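Local coordinates for protein (alpha-2u-globulin) (PDB 2A2U) that probably binds and carries small hydrophobic molecules as a lipocalin, and forms a complex with a hyaline droplet inducer, at residues Ile149-Lys152 with Phe153-Cys157; Ile167-Leu170 with Thr171-Asp174. All coordinates share one frame; numbering follows the deposited sequence.

Contact 1: residues Ile149-Lys152 with Phe153-Cys157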
loop_
_atom_site.group_PDB
_atom_site.type_symbol
_atom_site.label_atom_id
_atom_site.label_comp_id
_atom_site.label_asym_id
_atom_site.label_seq_id
_atom_site.Cartn_x
_atom_site.Cartn_y
_atom_site.Cartn_z
ATOM N N ILE A 149 23.641 0.718 -28.586
ATOM C CA ILE A 149 22.813 1.191 -27.482
ATOM C C ILE A 149 23.515 0.867 -26.176
ATOM O O ILE A 149 23.562 1.691 -25.264
ATOM C CB ILE A 149 21.420 0.519 -27.468
ATOM C CG1 ILE A 149 20.756 0.623 -28.836
ATOM C CG2 ILE A 149 20.535 1.189 -26.442
ATOM C CD1 ILE A 149 20.640 2.035 -29.343
ATOM N N LYS A 150 24.112 -0.315 -26.115
ATOM C CA LYS A 150 24.805 -0.734 -24.914
ATOM C C LYS A 150 26.049 0.097 -24.618
ATOM O O LYS A 150 26.448 0.214 -23.461
ATOM C CB LYS A 150 25.156 -2.214 -24.988
ATOM C CG LYS A 150 23.957 -3.106 -25.138
ATOM C CD LYS A 150 24.371 -4.543 -24.976
ATOM C CE LYS A 150 23.254 -5.488 -25.351
ATOM N NZ LYS A 150 23.674 -6.904 -25.164
ATOM N N GLU A 151 26.654 0.683 -25.650
ATOM C CA GLU A 151 27.846 1.509 -25.467
ATOM C C GLU A 151 27.461 2.857 -24.891
ATOM O O GLU A 151 28.085 3.332 -23.946
ATOM C CB GLU A 151 28.563 1.735 -26.792
ATOM C CG GLU A 151 29.990 1.228 -26.834
ATOM C CD GLU A 151 30.897 1.862 -25.800
ATOM O OE1 GLU A 151 30.751 3.065 -25.494
ATOM O OE2 GLU A 151 31.791 1.147 -25.312
ATOM N N LYS A 152 26.462 3.488 -25.505
ATOM C CA LYS A 152 25.955 4.784 -25.068
ATOM C C LYS A 152 25.599 4.701 -23.588
ATOM O O LYS A 152 25.857 5.625 -22.819
ATOM C CB LYS A 152 24.714 5.160 -25.887
ATOM C CG LYS A 152 23.821 6.220 -25.243
ATOM C CD LYS A 152 22.588 6.524 -26.087
ATOM C CE LYS A 152 22.964 7.277 -27.354
ATOM N NZ LYS A 152 21.809 7.622 -28.243
ATOM N N PHE A 153 25.008 3.576 -23.201
ATOM C CA PHE A 153 24.614 3.349 -21.826
ATOM C C PHE A 153 25.846 3.183 -20.954
ATOM O O PHE A 153 25.913 3.748 -19.868
ATOM C CB PHE A 153 23.708 2.115 -21.730
ATOM C CG PHE A 153 23.315 1.755 -20.324
ATOM C CD1 PHE A 153 22.398 2.528 -19.618
ATOM C CD2 PHE A 153 23.886 0.656 -19.695
ATOM C CE1 PHE A 153 22.062 2.209 -18.310
ATOM C CE2 PHE A 153 23.552 0.335 -18.387
ATOM C CZ PHE A 153 22.641 1.115 -17.695
ATOM N N ALA A 154 26.820 2.415 -21.437
ATOM C CA ALA A 154 28.058 2.179 -20.700
ATOM C C ALA A 154 28.735 3.505 -20.385
ATOM O O ALA A 154 29.331 3.663 -19.326
ATOM C CB ALA A 154 28.993 1.290 -21.502
ATOM N N LYS A 155 28.620 4.457 -21.305
ATOM C CA LYS A 155 29.200 5.782 -21.132
ATOM C C LYS A 155 28.471 6.585 -20.055
ATOM O O LYS A 155 29.104 7.160 -19.172
ATOM C CB LYS A 155 29.197 6.546 -22.457
ATOM C CG LYS A 155 30.220 6.031 -23.453
ATOM C CD LYS A 155 30.125 6.770 -24.775
ATOM C CE LYS A 155 31.199 6.301 -25.746
ATOM N NZ LYS A 155 30.981 6.850 -27.114
ATOM N N LEU A 156 27.143 6.626 -20.123
ATOM C CA LEU A 156 26.358 7.356 -19.133
ATOM C C LEU A 156 26.656 6.840 -17.730
ATOM O O LEU A 156 26.693 7.612 -16.783
ATOM C CB LEU A 156 24.868 7.215 -19.419
ATOM C CG LEU A 156 24.336 7.837 -20.699
ATOM C CD1 LEU A 156 22.846 7.597 -20.804
ATOM C CD2 LEU A 156 24.625 9.308 -20.689
ATOM N N CYS A 157 26.874 5.537 -17.599
ATOM C CA CYS A 157 27.185 4.962 -16.303
ATOM C C CYS A 157 28.451 5.591 -15.782
ATOM O O CYS A 157 28.523 6.000 -14.629
ATOM C CB CYS A 157 27.377 3.460 -16.409
ATOM S SG CYS A 157 25.861 2.589 -16.724
#
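Phe153, Ala154, Lys155 and Leu156 each hydrogen-bond through the backbone N to the carbonyl O of Ile149, Lys150, Glu151 and Lys152 in turn, the i to i+4 ladder of an alpha-helix. The distances run from 2.9 Å for Lys155 N to Glu151 O up to 3.2 Å for Leu156 N to Lys152 O.

Of the side-chain pairs, Glu151 and Lys155 lie one turn apart on the same flank. Glu151 OE1 rests against the aliphatic part of the lysine, 3.3 Å from Lys155 CE, while Lys155 NZ stays 4.1 Å from Glu151 OE1, too far for a salt bridge. As modelled, a bend at chi2 of Glu151 (-60°) lays the carboxylate obliquely across the extended lysine chain; the glutamate is poorly ordered, so the detail is uncertain. Its other oxygen is paired with Arg164, as Lys150 is with Asp144 and Lys152 with Glu21.

Nonpolar groups also lie against the carbonyls. Leu156 CG, set beside its own backbone N (chi1 -66°), comes to 3.4 Å from Lys152 O, and Ala154 CB to 3.3 Å from Glu151 O. Within 153-157, on the inner flank, Cys157 SG stands 3.6 Å above the plane of the Phe153 ring, toward its rim.

That flank faces the barrel wall: Phe153 packs on Val42, Met121, Met136 and Leu138, Ile149 on Tyr119 and Leu138, and Cys157 on Ala44, seating helix 147-158 over strands 36-44, 119-128 and 131-140.

Contact 2: residues Ile167-Leu170 with Thr171-Asp174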
loop_
_atom_site.group_PDB
_atom_site.type_symbol
_atom_site.label_atom_id
_atom_site.label_comp_id
_atom_site.label_asym_id
_atom_site.label_seq_id
_atom_site.Cartn_x
_atom_site.Cartn_y
_atom_site.Cartn_z
ATOM N N ILE A 167 29.093 -2.690 -14.474
ATOM C CA ILE A 167 28.047 -2.695 -15.486
ATOM C C ILE A 167 27.831 -4.159 -15.852
ATOM O O ILE A 167 28.748 -4.818 -16.317
ATOM C CB ILE A 167 28.480 -1.902 -16.732
ATOM C CG1 ILE A 167 28.927 -0.498 -16.322
ATOM C CG2 ILE A 167 27.321 -1.756 -17.685
ATOM C CD1 ILE A 167 29.323 0.403 -17.487
ATOM N N ILE A 168 26.640 -4.683 -15.592
ATOM C CA ILE A 168 26.339 -6.083 -15.873
ATOM C C ILE A 168 25.336 -6.278 -17.000
ATOM O O ILE A 168 24.273 -5.668 -16.999
ATOM C CB ILE A 168 25.820 -6.804 -14.611
ATOM C CG1 ILE A 168 26.899 -6.808 -13.521
ATOM C CG2 ILE A 168 25.405 -8.226 -14.953
ATOM C CD1 ILE A 168 26.494 -7.495 -12.216
ATOM N N ASP A 169 25.703 -7.108 -17.975
ATOM C CA ASP A 169 24.849 -7.413 -19.121
ATOM C C ASP A 169 24.029 -8.660 -18.779
ATOM O O ASP A 169 24.548 -9.781 -18.792
ATOM C CB ASP A 169 25.716 -7.652 -20.368
ATOM C CG ASP A 169 24.894 -7.850 -21.645
ATOM O OD1 ASP A 169 23.664 -8.045 -21.569
ATOM O OD2 ASP A 169 25.488 -7.813 -22.742
ATOM N N LEU A 170 22.742 -8.459 -18.501
ATOM C CA LEU A 170 21.854 -9.550 -18.126
ATOM C C LEU A 170 21.380 -10.424 -19.275
ATOM O O LEU A 170 20.774 -11.468 -19.027
ATOM C CB LEU A 170 20.630 -9.018 -17.383
ATOM C CG LEU A 170 20.806 -8.238 -16.086
ATOM C CD1 LEU A 170 19.444 -7.825 -15.577
ATOM C CD2 LEU A 170 21.510 -9.086 -15.055
ATOM N N THR A 171 21.637 -10.010 -20.516
ATOM C CA THR A 171 21.201 -10.789 -21.675
ATOM C C THR A 171 21.860 -12.153 -21.770
ATOM O O THR A 171 21.336 -13.055 -22.413
ATOM C CB THR A 171 21.438 -10.051 -22.993
ATOM O OG1 THR A 171 22.836 -9.794 -23.153
ATOM C CG2 THR A 171 20.669 -8.755 -23.017
ATOM N N LYS A 172 23.011 -12.297 -21.138
ATOM C CA LYS A 172 23.708 -13.551 -21.178
ATOM C C LYS A 172 23.273 -14.558 -20.110
ATOM O O LYS A 172 23.412 -15.766 -20.306
ATOM C CB LYS A 172 25.195 -13.271 -21.136
ATOM C CG LYS A 172 25.779 -12.583 -22.325
ATOM C CD LYS A 172 26.520 -11.204 -22.054
ATOM C CE LYS A 172 27.666 -10.991 -23.103
ATOM N NZ LYS A 172 28.813 -10.207 -22.598
ATOM N N THR A 173 22.602 -14.055 -19.074
ATOM C CA THR A 173 22.093 -14.879 -17.974
ATOM C C THR A 173 20.597 -15.222 -18.064
ATOM O O THR A 173 19.911 -14.847 -19.021
ATOM C CB THR A 173 22.333 -14.197 -16.599
ATOM O OG1 THR A 173 21.308 -13.224 -16.346
ATOM C CG2 THR A 173 23.685 -13.492 -16.572
ATOM N N ASP A 174 20.111 -15.962 -17.066
ATOM C CA ASP A 174 18.704 -16.339 -17.015
ATOM C C ASP A 174 17.916 -15.192 -16.432
ATOM O O ASP A 174 18.035 -14.881 -15.245
ATOM C CB ASP A 174 18.473 -17.577 -16.144
ATOM C CG ASP A 174 16.990 -17.862 -15.918
ATOM O OD1 ASP A 174 16.201 -17.738 -16.883
ATOM O OD2 ASP A 174 16.607 -18.201 -14.778
#
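Asp169 OD1 receives two donors from Thr171: the hydroxyl OG1, which gives its proton to Asp169 OD1 at a short 2.5 Å, and the backbone N, 3.0 Å from Asp169 OD1. Both reach the oxygen from one face of the carboxylate plane, well out of that plane. With CG of Asp169 opposite its own backbone nitrogen (chi1 -175°), the carboxylate swings forward over the chain that follows, and the paired bonds limit its rotation. Its other oxygen, OD2, has a salt-bridge partner in Lys150 of helix 147-158.

A second two-donor site lies one step on. Leu170 O is met at 3.2 Å by Thr173 N and at 3.2 Å by Thr173 OG1, again from a single face of the acceptor; the amide stands far above the carbonyl plane and the hydroxyl nearer to it.

Farther out, the poorly ordered side chain of Lys172 runs at about a right angle to that of Asp169, its NZ 4.1 Å from Asp169 OD2 and not salt-bridged to it. Leu170 turns inward onto Ser40 and Val43 of strand 36-44.

The bond from Thr171 N to Asp169 OD1 defines an Asx turn, and Leu170-Thr173 is a type I beta turn; the two overlap at Leu170 and Thr171 and together end the short strand 167-169 of this lipocalin fold.

Along the chain, contact 1 comes first, within helix 147-158, and is complete before contact 2 begins at the end of strand 167-169. The two are in series, neither nested nor crossed; each is local, contact 1 spanning helical turns and contact 2 forming the turn through which the chain leaves the strand. Their centres lie about 14 Å apart, yet they touch. Lys150 NZ forms a salt bridge with Asp169 OD2 at 3.2 Å, and Ile167 CD1 packs against Ala154 and Cys157. Strand 167-169 pairs antiparallel with strand 36-44, on which the helix also packs, so this salt bridge and the Ile167 packing join the helix to the C-terminal strand, beside the 36-44 strand of the barrel.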